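Local structure of major extracellular endoglucanase (Xanthomonas campestris pv. campestris, 4TUF) at residues Lys190-Val195 / Ala228-Leu233; Val57-Cys62 / Val106-His111; Tyr238-Phe243 / Ala288-Trp293. The protein catalyses the internal hydrolysis of (1->4)-beta-D-glucosidic linkages in cellulose, lichenin and cereal beta-D-glucans, here through its family 5 glycoside hydrolase domain. All blocks are in the same frame, centred on the assembly; numbering follows the deposited sequence.

Contact 1: Lys190-Val195 / Ala228-Leu233; sequences KWLIAV and ANRLLL. With 2HP (dihydrogenphosphate ion), chain F.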
loop_
_atom_site.group_PDB
_atom_site.type_symbol
_atom_site.label_atom_id
_atom_site.label_comp_id
_atom_site.label_asym_id
_atom_site.label_seq_id
_atom_site.Cartn_x
_atom_site.Cartn_y
_atom_site.Cartn_z
ATOM N N LYS A 190 -17.350 8.585 -2.966
ATOM C CA LYS A 190 -16.441 8.969 -4.043
ATOM C C LYS A 190 -15.020 8.445 -3.816
ATOM O O LYS A 190 -14.093 8.796 -4.547
ATOM C CB LYS A 190 -16.419 10.492 -4.194
ATOM C CG LYS A 190 -17.690 11.056 -4.809
ATOM C CD LYS A 190 -17.786 12.561 -4.664
ATOM C CE LYS A 190 -16.565 13.244 -5.245
ATOM N NZ LYS A 190 -16.706 14.733 -5.255
ATOM N N TRP A 191 -14.851 7.603 -2.800
ATOM C CA TRP A 191 -13.554 7.002 -2.516
ATOM C C TRP A 191 -13.360 5.680 -3.245
ATOM O O TRP A 191 -14.314 4.935 -3.454
ATOM C CB TRP A 191 -13.384 6.771 -1.017
ATOM C CG TRP A 191 -12.906 7.969 -0.264
ATOM C CD1 TRP A 191 -12.962 9.271 -0.665
ATOM C CD2 TRP A 191 -12.284 7.971 1.025
ATOM N NE1 TRP A 191 -12.417 10.087 0.300
ATOM C CE2 TRP A 191 -11.993 9.312 1.347
ATOM C CE3 TRP A 191 -11.944 6.968 1.939
ATOM C CZ2 TRP A 191 -11.383 9.675 2.548
ATOM C CZ3 TRP A 191 -11.335 7.330 3.129
ATOM C CH2 TRP A 191 -11.061 8.670 3.423
ATOM N N LEU A 192 -12.118 5.390 -3.617
ATOM C CA LEU A 192 -11.771 4.085 -4.160
ATOM C C LEU A 192 -11.526 3.080 -3.038
ATOM O O LEU A 192 -11.070 3.434 -1.947
ATOM C CB LEU A 192 -10.531 4.177 -5.045
ATOM C CG LEU A 192 -10.559 5.149 -6.220
ATOM C CD1 LEU A 192 -9.237 5.090 -6.958
ATOM C CD2 LEU A 192 -11.711 4.836 -7.154
ATOM N N ILE A 193 -11.826 1.819 -3.317
ATOM C CA ILE A 193 -11.589 0.743 -2.368
ATOM C C ILE A 193 -10.460 -0.138 -2.878
ATOM O O ILE A 193 -10.590 -0.781 -3.920
ATOM C CB ILE A 193 -12.856 -0.099 -2.157
ATOM C CG1 ILE A 193 -14.036 0.804 -1.781
ATOM C CG2 ILE A 193 -12.631 -1.158 -1.087
ATOM C CD1 ILE A 193 -13.877 1.470 -0.436
ATOM N N ALA A 194 -9.339 -0.154 -2.166
ATOM C CA ALA A 194 -8.229 -1.012 -2.574
ATOM C C ALA A 194 -8.300 -2.345 -1.844
ATOM O O ALA A 194 -8.426 -2.389 -0.618
ATOM C CB ALA A 194 -6.894 -0.336 -2.322
ATOM N N VAL A 195 -8.230 -3.432 -2.606
ATOM C CA VAL A 195 -8.287 -4.769 -2.034
ATOM C C VAL A 195 -7.033 -5.555 -2.389
ATOM O O VAL A 195 -6.598 -5.571 -3.538
ATOM C CB VAL A 195 -9.524 -5.538 -2.517
ATOM C CG1 VAL A 195 -9.561 -6.931 -1.895
ATOM C CG2 VAL A 195 -10.781 -4.765 -2.177
ATOM N N ALA A 228 -17.818 -1.897 -9.615
ATOM C CA ALA A 228 -16.755 -1.954 -10.610
ATOM C C ALA A 228 -16.025 -0.622 -10.725
ATOM O O ALA A 228 -14.818 -0.589 -10.971
ATOM C CB ALA A 228 -17.319 -2.364 -11.968
ATOM N N ASN A 229 -16.759 0.471 -10.533
ATOM C CA ASN A 229 -16.178 1.799 -10.691
ATOM C C ASN A 229 -15.562 2.354 -9.398
ATOM O O ASN A 229 -15.317 3.557 -9.293
ATOM C CB ASN A 229 -17.223 2.777 -11.247
ATOM C CG ASN A 229 -18.441 2.931 -10.349
ATOM O OD1 ASN A 229 -18.435 2.536 -9.178
ATOM N ND2 ASN A 229 -19.496 3.528 -10.896
ATOM N N ARG A 230 -15.306 1.476 -8.430
ATOM C CA ARG A 230 -14.563 1.860 -7.229
ATOM C C ARG A 230 -13.466 0.865 -6.883
ATOM O O ARG A 230 -12.542 1.195 -6.139
ATOM C CB ARG A 230 -15.497 1.997 -6.026
ATOM C CG ARG A 230 -16.507 3.114 -6.133
ATOM C CD ARG A 230 -15.841 4.454 -6.279
ATOM N NE ARG A 230 -16.829 5.524 -6.255
ATOM C CZ ARG A 230 -17.478 5.957 -7.328
ATOM N NH1 ARG A 230 -18.369 6.926 -7.217
ATOM N NH2 ARG A 230 -17.238 5.414 -8.509
ATOM N N LEU A 231 -13.573 -0.354 -7.404
ATOM C CA LEU A 231 -12.669 -1.429 -7.002
ATOM C C LEU A 231 -11.284 -1.298 -7.616
ATOM O O LEU A 231 -11.120 -1.300 -8.834
ATOM C CB LEU A 231 -13.253 -2.787 -7.367
ATOM C CG LEU A 231 -12.320 -3.968 -7.100
ATOM C CD1 LEU A 231 -11.968 -4.082 -5.617
ATOM C CD2 LEU A 231 -12.952 -5.246 -7.608
ATOM N N LEU A 232 -10.288 -1.196 -6.747
ATOM C CA LEU A 232 -8.899 -1.098 -7.162
ATOM C C LEU A 232 -8.142 -2.267 -6.544
ATOM O O LEU A 232 -8.108 -2.405 -5.321
ATOM C CB LEU A 232 -8.310 0.248 -6.730
ATOM C CG LEU A 232 -6.833 0.573 -6.964
ATOM C CD1 LEU A 232 -6.499 0.677 -8.451
ATOM C CD2 LEU A 232 -6.473 1.865 -6.240
ATOM N N LEU A 233 -7.574 -3.133 -7.376
ATOM C CA LEU A 233 -6.834 -4.282 -6.864
ATOM C C LEU A 233 -5.386 -3.880 -6.603
ATOM O O LEU A 233 -4.739 -3.253 -7.452
ATOM C CB LEU A 233 -6.897 -5.452 -7.841
ATOM C CG LEU A 233 -8.255 -6.072 -8.177
ATOM C CD1 LEU A 233 -8.062 -7.131 -9.242
ATOM C CD2 LEU A 233 -8.912 -6.677 -6.945
HETATM P P 2HP F . -19.289 7.687 -10.834
HETATM O O1 2HP F . -20.184 8.184 -11.945
HETATM O O2 2HP F . -18.434 6.558 -11.358
HETATM O O3 2HP F . -18.398 8.809 -10.352
HETATM O O4 2HP F . -20.140 7.195 -9.686
#

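Contact 2: Val57-Cys62 / Val106-His111; sequences VRLPFC and VLLDHH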
loop_
_atom_site.group_PDB
_atom_site.type_symbol
_atom_site.label_atom_id
_atom_site.label_comp_id
_atom_site.label_asym_id
_atom_site.label_seq_id
_atom_site.Cartn_x
_atom_site.Cartn_y
_atom_site.Cartn_z
ATOM N N VAL A 57 0.964 8.981 -2.385
ATOM C CA VAL A 57 1.502 8.453 -1.144
ATOM C C VAL A 57 0.530 7.448 -0.518
ATOM O O VAL A 57 -0.680 7.680 -0.470
ATOM C CB VAL A 57 1.807 9.606 -0.149
ATOM C CG1 VAL A 57 1.539 9.193 1.284
ATOM C CG2 VAL A 57 3.236 10.089 -0.313
ATOM N N ARG A 58 1.064 6.323 -0.058
ATOM C CA ARG A 58 0.283 5.352 0.692
ATOM C C ARG A 58 0.626 5.487 2.177
ATOM O O ARG A 58 1.775 5.299 2.566
ATOM C CB ARG A 58 0.564 3.936 0.187
ATOM C CG ARG A 58 -0.316 2.836 0.778
ATOM C CD ARG A 58 -0.036 1.526 0.052
ATOM N NE ARG A 58 -0.816 0.388 0.536
ATOM C CZ ARG A 58 -0.372 -0.504 1.417
ATOM N NH1 ARG A 58 0.847 -0.384 1.929
ATOM N NH2 ARG A 58 -1.145 -1.517 1.786
ATOM N N LEU A 59 -0.371 5.823 2.993
ATOM C CA LEU A 59 -0.171 6.086 4.422
ATOM C C LEU A 59 -0.680 4.976 5.337
ATOM O O LEU A 59 -1.874 4.909 5.631
ATOM C CB LEU A 59 -0.862 7.391 4.825
ATOM C CG LEU A 59 -0.054 8.683 4.833
ATOM C CD1 LEU A 59 -0.868 9.778 5.493
ATOM C CD2 LEU A 59 1.265 8.483 5.554
ATOM N N PRO A 60 0.222 4.099 5.795
ATOM C CA PRO A 60 -0.186 3.150 6.835
ATOM C C PRO A 60 -0.610 3.857 8.125
ATOM O O PRO A 60 -0.027 4.871 8.492
ATOM C CB PRO A 60 1.079 2.310 7.060
ATOM C CG PRO A 60 1.839 2.413 5.767
ATOM C CD PRO A 60 1.562 3.805 5.258
ATOM N N PHE A 61 -1.631 3.333 8.790
ATOM C CA PHE A 61 -2.027 3.822 10.107
ATOM C C PHE A 61 -2.495 2.644 10.964
ATOM O O PHE A 61 -2.637 1.530 10.472
ATOM C CB PHE A 61 -3.132 4.874 9.996
ATOM C CG PHE A 61 -4.447 4.323 9.512
ATOM C CD1 PHE A 61 -5.387 3.832 10.411
ATOM C CD2 PHE A 61 -4.742 4.289 8.156
ATOM C CE1 PHE A 61 -6.595 3.312 9.965
ATOM C CE2 PHE A 61 -5.942 3.772 7.706
ATOM C CZ PHE A 61 -6.872 3.283 8.613
ATOM N N CYS A 62 -2.736 2.896 12.243
ATOM C CA CYS A 62 -3.243 1.877 13.151
ATOM C C CYS A 62 -4.358 2.509 13.970
ATOM O O CYS A 62 -4.446 3.733 14.032
ATOM C CB CYS A 62 -2.125 1.342 14.047
ATOM S SG CYS A 62 -1.416 2.561 15.193
ATOM N N VAL A 106 -3.443 10.659 -1.825
ATOM C CA VAL A 106 -3.184 9.884 -0.615
ATOM C C VAL A 106 -4.078 8.646 -0.519
ATOM O O VAL A 106 -5.303 8.753 -0.510
ATOM C CB VAL A 106 -3.382 10.751 0.651
ATOM C CG1 VAL A 106 -3.212 9.918 1.908
ATOM C CG2 VAL A 106 -2.414 11.909 0.650
ATOM N N LEU A 107 -3.458 7.474 -0.451
ATOM C CA LEU A 107 -4.179 6.232 -0.213
ATOM C C LEU A 107 -3.939 5.790 1.229
ATOM O O LEU A 107 -2.847 5.343 1.575
ATOM C CB LEU A 107 -3.739 5.137 -1.201
ATOM C CG LEU A 107 -4.499 3.792 -1.188
ATOM C CD1 LEU A 107 -5.968 3.960 -1.567
ATOM C CD2 LEU A 107 -3.845 2.757 -2.103
ATOM N N LEU A 108 -4.953 5.929 2.075
ATOM C CA LEU A 108 -4.835 5.497 3.462
ATOM C C LEU A 108 -4.878 3.967 3.540
ATOM O O LEU A 108 -5.504 3.316 2.709
ATOM C CB LEU A 108 -5.933 6.140 4.320
ATOM C CG LEU A 108 -5.807 7.668 4.396
ATOM C CD1 LEU A 108 -7.042 8.316 4.969
ATOM C CD2 LEU A 108 -4.587 8.075 5.207
ATOM N N ASP A 109 -4.200 3.410 4.540
ATOM C CA ASP A 109 -3.970 1.974 4.637
ATOM C C ASP A 109 -4.124 1.492 6.084
ATOM O O ASP A 109 -3.379 1.911 6.968
ATOM C CB ASP A 109 -2.572 1.646 4.089
ATOM C CG ASP A 109 -2.040 0.294 4.561
ATOM O OD1 ASP A 109 -2.840 -0.637 4.792
ATOM O OD2 ASP A 109 -0.803 0.159 4.686
ATOM N N HIS A 110 -5.095 0.615 6.317
ATOM C CA HIS A 110 -5.311 0.027 7.639
ATOM C C HIS A 110 -4.299 -1.087 7.846
ATOM O O HIS A 110 -4.533 -2.238 7.460
ATOM C CB HIS A 110 -6.735 -0.511 7.776
ATOM C CG HIS A 110 -7.109 -0.875 9.177
ATOM N ND1 HIS A 110 -6.478 -1.883 9.878
ATOM C CD2 HIS A 110 -8.045 -0.363 10.011
ATOM C CE1 HIS A 110 -7.007 -1.972 11.087
ATOM N NE2 HIS A 110 -7.962 -1.062 11.192
ATOM N N HIS A 111 -3.173 -0.747 8.462
ATOM C CA HIS A 111 -1.984 -1.582 8.352
ATOM C C HIS A 111 -1.899 -2.656 9.422
ATOM O O HIS A 111 -1.584 -3.815 9.133
ATOM C CB HIS A 111 -0.739 -0.700 8.405
ATOM C CG HIS A 111 0.436 -1.269 7.677
ATOM N ND1 HIS A 111 0.577 -1.176 6.311
ATOM C CD2 HIS A 111 1.529 -1.929 8.128
ATOM C CE1 HIS A 111 1.708 -1.759 5.949
ATOM N NE2 HIS A 111 2.304 -2.223 7.033
#

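Contact 3: Tyr238-Phe243 / Ala288-Trp293; sequences YGPDVF and ARDKTW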
loop_
_atom_site.group_PDB
_atom_site.type_symbol
_atom_site.label_atom_id
_atom_site.label_comp_id
_atom_site.label_asym_id
_atom_site.label_seq_id
_atom_site.Cartn_x
_atom_site.Cartn_y
_atom_site.Cartn_z
ATOM N N TYR A 238 7.349 -8.963 -3.534
ATOM C CA TYR A 238 8.715 -8.627 -3.151
ATOM C C TYR A 238 9.722 -9.576 -3.797
ATOM O O TYR A 238 9.340 -10.539 -4.473
ATOM C CB TYR A 238 8.870 -8.663 -1.635
ATOM C CG TYR A 238 7.803 -7.899 -0.898
ATOM C CD1 TYR A 238 7.957 -6.548 -0.617
ATOM C CD2 TYR A 238 6.635 -8.528 -0.483
ATOM C CE1 TYR A 238 6.976 -5.847 0.051
ATOM C CE2 TYR A 238 5.653 -7.836 0.189
ATOM C CZ TYR A 238 5.831 -6.495 0.454
ATOM O OH TYR A 238 4.858 -5.796 1.123
ATOM N N GLY A 239 11.007 -9.296 -3.590
ATOM C CA GLY A 239 12.074 -10.065 -4.200
ATOM C C GLY A 239 12.942 -10.813 -3.205
ATOM O O GLY A 239 12.565 -10.993 -2.045
ATOM N N PRO A 240 14.128 -11.241 -3.658
ATOM C CA PRO A 240 15.026 -12.158 -2.945
ATOM C C PRO A 240 15.374 -11.741 -1.516
ATOM O O PRO A 240 15.598 -12.622 -0.686
ATOM C CB PRO A 240 16.284 -12.157 -3.817
ATOM C CG PRO A 240 15.793 -11.815 -5.178
ATOM C CD PRO A 240 14.685 -10.829 -4.959
ATOM N N ASP A 241 15.416 -10.443 -1.228
ATOM C CA ASP A 241 15.869 -9.997 0.088
ATOM C C ASP A 241 14.741 -9.857 1.104
ATOM O O ASP A 241 14.980 -9.459 2.242
ATOM C CB ASP A 241 16.627 -8.672 -0.022
ATOM C CG ASP A 241 15.890 -7.644 -0.848
ATOM O OD1 ASP A 241 14.700 -7.863 -1.169
ATOM O OD2 ASP A 241 16.510 -6.608 -1.173
ATOM N N VAL A 242 13.518 -10.177 0.693
ATOM C CA VAL A 242 12.417 -10.300 1.640
ATOM C C VAL A 242 12.257 -11.764 2.008
ATOM O O VAL A 242 12.162 -12.121 3.182
ATOM C CB VAL A 242 11.100 -9.752 1.072
ATOM C CG1 VAL A 242 9.897 -10.248 1.899
ATOM C CG2 VAL A 242 11.151 -8.230 1.022
ATOM N N PHE A 243 12.245 -12.609 0.985
ATOM C CA PHE A 243 12.240 -14.051 1.171
ATOM C C PHE A 243 12.835 -14.684 -0.072
ATOM O O PHE A 243 12.554 -14.248 -1.188
ATOM C CB PHE A 243 10.822 -14.575 1.424
ATOM C CG PHE A 243 10.763 -16.037 1.785
ATOM C CD1 PHE A 243 10.790 -17.016 0.800
ATOM C CD2 PHE A 243 10.662 -16.433 3.110
ATOM C CE1 PHE A 243 10.733 -18.362 1.135
ATOM C CE2 PHE A 243 10.604 -17.779 3.453
ATOM C CZ PHE A 243 10.637 -18.743 2.466
ATOM N N ALA A 288 22.783 -9.447 -5.393
ATOM C CA ALA A 288 22.991 -9.406 -6.836
ATOM C C ALA A 288 21.661 -9.485 -7.582
ATOM O O ALA A 288 21.451 -8.814 -8.592
ATOM C CB ALA A 288 23.914 -10.535 -7.271
ATOM N N ARG A 289 20.773 -10.330 -7.066
ATOM C CA ARG A 289 19.522 -10.683 -7.721
ATOM C C ARG A 289 18.421 -9.645 -7.556
ATOM O O ARG A 289 17.529 -9.564 -8.400
ATOM C CB ARG A 289 19.007 -12.025 -7.199
ATOM C CG ARG A 289 19.709 -13.234 -7.760
ATOM C CD ARG A 289 19.111 -14.498 -7.180
ATOM N NE ARG A 289 19.213 -14.506 -5.724
ATOM C CZ ARG A 289 19.071 -15.594 -4.976
ATOM N NH1 ARG A 289 18.824 -16.765 -5.552
ATOM N NH2 ARG A 289 19.182 -15.514 -3.656
ATOM N N ASP A 290 18.453 -8.870 -6.475
ATOM C CA ASP A 290 17.358 -7.937 -6.244
ATOM C C ASP A 290 17.386 -6.823 -7.278
ATOM O O ASP A 290 16.346 -6.280 -7.642
ATOM C CB ASP A 290 17.395 -7.348 -4.836
ATOM C CG ASP A 290 16.143 -6.524 -4.525
ATOM O OD1 ASP A 290 15.117 -7.113 -4.112
ATOM O OD2 ASP A 290 16.180 -5.288 -4.708
ATOM N N LYS A 291 18.580 -6.486 -7.747
ATOM C CA LYS A 291 18.720 -5.547 -8.849
ATOM C C LYS A 291 17.980 -6.117 -10.055
ATOM O O LYS A 291 17.011 -5.527 -10.541
ATOM C CB LYS A 291 20.198 -5.309 -9.167
ATOM C CG LYS A 291 20.559 -3.876 -9.519
ATOM C CD LYS A 291 20.105 -3.502 -10.919
ATOM C CE LYS A 291 20.791 -2.225 -11.396
ATOM N NZ LYS A 291 20.402 -1.872 -12.792
ATOM N N THR A 292 18.429 -7.285 -10.505
ATOM C CA THR A 292 17.793 -8.005 -11.604
ATOM C C THR A 292 16.281 -8.157 -11.419
ATOM O O THR A 292 15.509 -7.913 -12.343
ATOM C CB THR A 292 18.401 -9.406 -11.774
ATOM O OG1 THR A 292 19.831 -9.312 -11.820
ATOM C CG2 THR A 292 17.895 -10.049 -13.052
ATOM N N TRP A 293 15.868 -8.551 -10.220
ATOM C CA TRP A 293 14.457 -8.789 -9.934
ATOM C C TRP A 293 13.594 -7.538 -10.116
ATOM O O TRP A 293 12.539 -7.599 -10.749
ATOM C CB TRP A 293 14.278 -9.332 -8.513
ATOM C CG TRP A 293 12.837 -9.481 -8.148
ATOM C CD1 TRP A 293 12.028 -10.543 -8.425
ATOM C CD2 TRP A 293 12.023 -8.525 -7.458
ATOM N NE1 TRP A 293 10.761 -10.310 -7.947
ATOM C CE2 TRP A 293 10.733 -9.077 -7.348
ATOM C CE3 TRP A 293 12.260 -7.261 -6.920
ATOM C CZ2 TRP A 293 9.684 -8.406 -6.728
ATOM C CZ3 TRP A 293 11.223 -6.597 -6.301
ATOM C CH2 TRP A 293 9.950 -7.170 -6.206
HETATM O O HOH W 1 8.682 -11.535 -6.976
#

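Contact 1: Lys190-Val195 / Ala228-Leu233
Ile193, Ala194 and Val195 pair with Leu231, Leu232 and Leu233 in parallel register, joining two neighbouring strands of the TIM barrel wall. Three bonds zip them: Ile193 N to Arg230 O (3.0 Å), Leu232 N to Ile193 O (2.9 Å) and Val195 N to Leu232 O (2.9 Å). Side chains alternate between faces. Ala194 and Leu232 share one, where Ala194 also meets Asp153. On the other, Val195 CG2 meets Leu231 CD1 at 3.7 Å; Val195 CG2 stands anti to the carbonyl carbon, whereas Leu231 CG is anti to its backbone N (chi1 175°). On that face helix 173-187 covers Ile193 and Val195. At the start of the pairing the side chain of Arg230 crosses to the other segment. Its chain bends at chi2 (-60°), and CD passes Trp191 O while NE bonds to Pro189 O. Arg230 NH2 donates to Asn229 O (2.8 Å) within the guanidinium plane, though from well above the carbonyl plane, and this restrains the group's rotation. The same plane contains the phosphorus of a dihydrogenphosphate ion, whose pocket also includes Ser2: at the guanidinium edge Arg230 NH1 grips O4 (3.1 Å) and Arg230 NH2 grips O2 (3.3 Å).

Contact 2: Val57-Cys62 / Val106-His111
Arg58 lies across from Leu107; its chain, extended from CG to NE, leaves the strand toward the barrel interior and reaches Asp109 obliquely. Arg58 CB rests 3.9 Å from Leu107 O, and Arg58 CG, anti to the backbone N (chi1 -173°), is 3.7 Å from the same oxygen. Arg58 NE is 4.2 Å from Asp109 CB and OD2 alike. Arg58 CZ comes to 3.4 Å from Asp109 OD2, and Arg58 NH2 equally near Asp109 CG. Asp109 OD2 sits over one guanidinium face, near the rim and 3.3 Å from Arg58 NH1. The flat groups are stacked, 26° apart, a salt bridge of charges alone. NH1 also has a salt bridge to Glu278, the likely nucleophile, and a hydrogen bond to Asn23; NH2 has salt bridges to Asp153 and Glu196 and a hydrogen bond to Asn156. Strands 56-61 and 105-110 are parallel neighbours of the (beta/alpha)8 barrel. Asp109 OD2 also accepts from His111 ND1, which approaches on the syn side with the bond in the ring plane; Pro60 lies beside that ring. On the helix-facing side, Leu59 CB meets Leu108 CD2 at 3.8 Å. His110 CA stands over one face of the Phe61 ring, 4.0 Å from its centroid, in a CH-pi contact.

Contact 3: Tyr238-Phe243 / Ala288-Trp293
Tyr238 and Gly239 run across one face of the Trp293 indole, while the loop then folds into a turn, Val242 N bonding to Gly239 O at 3.0 Å, with Pro240 and Asp241 close to type I values at its two middle positions. The nearest CA atoms across the contact are those of Pro240 and Asp290, 5.8 Å apart. Trp293 holds CG anti to its backbone N (chi1 175°). Gly239 CA stands over the centre of its six-membered ring, 3.6 Å from the centroid and 14° off the normal, as a CH-pi contact; the carbonyl carbon of Tyr238 lies over the same face nearer the rim. A water links the two polar atoms beside this CH-pi contact, donating to Tyr238 O (2.8 Å) and accepting from Trp293 NE1 (2.6 Å). In the TIM barrel this loop follows strand 231-238, and its contact with helix 288-303 ties the catalytic end of a strand to the surrounding helical layer: Tyr238 OH bonds to both Glu278 and Glu157, the probable nucleophile and proton donor. Pro240 wedges between two helix residues, its CG 3.8 Å from Arg289 CB and its CD 3.9 Å from Trp293 CB. Beside it the side chains of Asp241 and Asp290 cross at about a right angle, their carboxylate planes 42° apart. Asp241 OD1 and Asp290 OD1 lie 3.1 Å apart without a hydrogen bond. If both groups are ionised they would repel; Lys282 N, bonding to Asp241 OD2, and Tyr283 N and Gln294 NE2, bonding to Asp290 OD2, may offset this in part.

Along the chain contact 2 closes before contact 1 opens, and contact 3 follows. Contacts 1 and 2 belong to the same curled sheet: their centres are about 15 Å apart, and strand 149-153 lies between them, pairing with 105-110 on one side and with 192-195 on the other. Strand 231-238 begins just after Arg230 in contact 1 and ends at Tyr238 in contact 3; the two centres are about 30 Å apart, on opposite sides of the chain's centre. Contacts 2 and 3 are about 25 Å apart between centres, with nearest atoms about 7 Å apart. Both nevertheless reach Glu278, through Arg58 and Tyr238, so separate parts of the barrel converge on the presumed nucleophile.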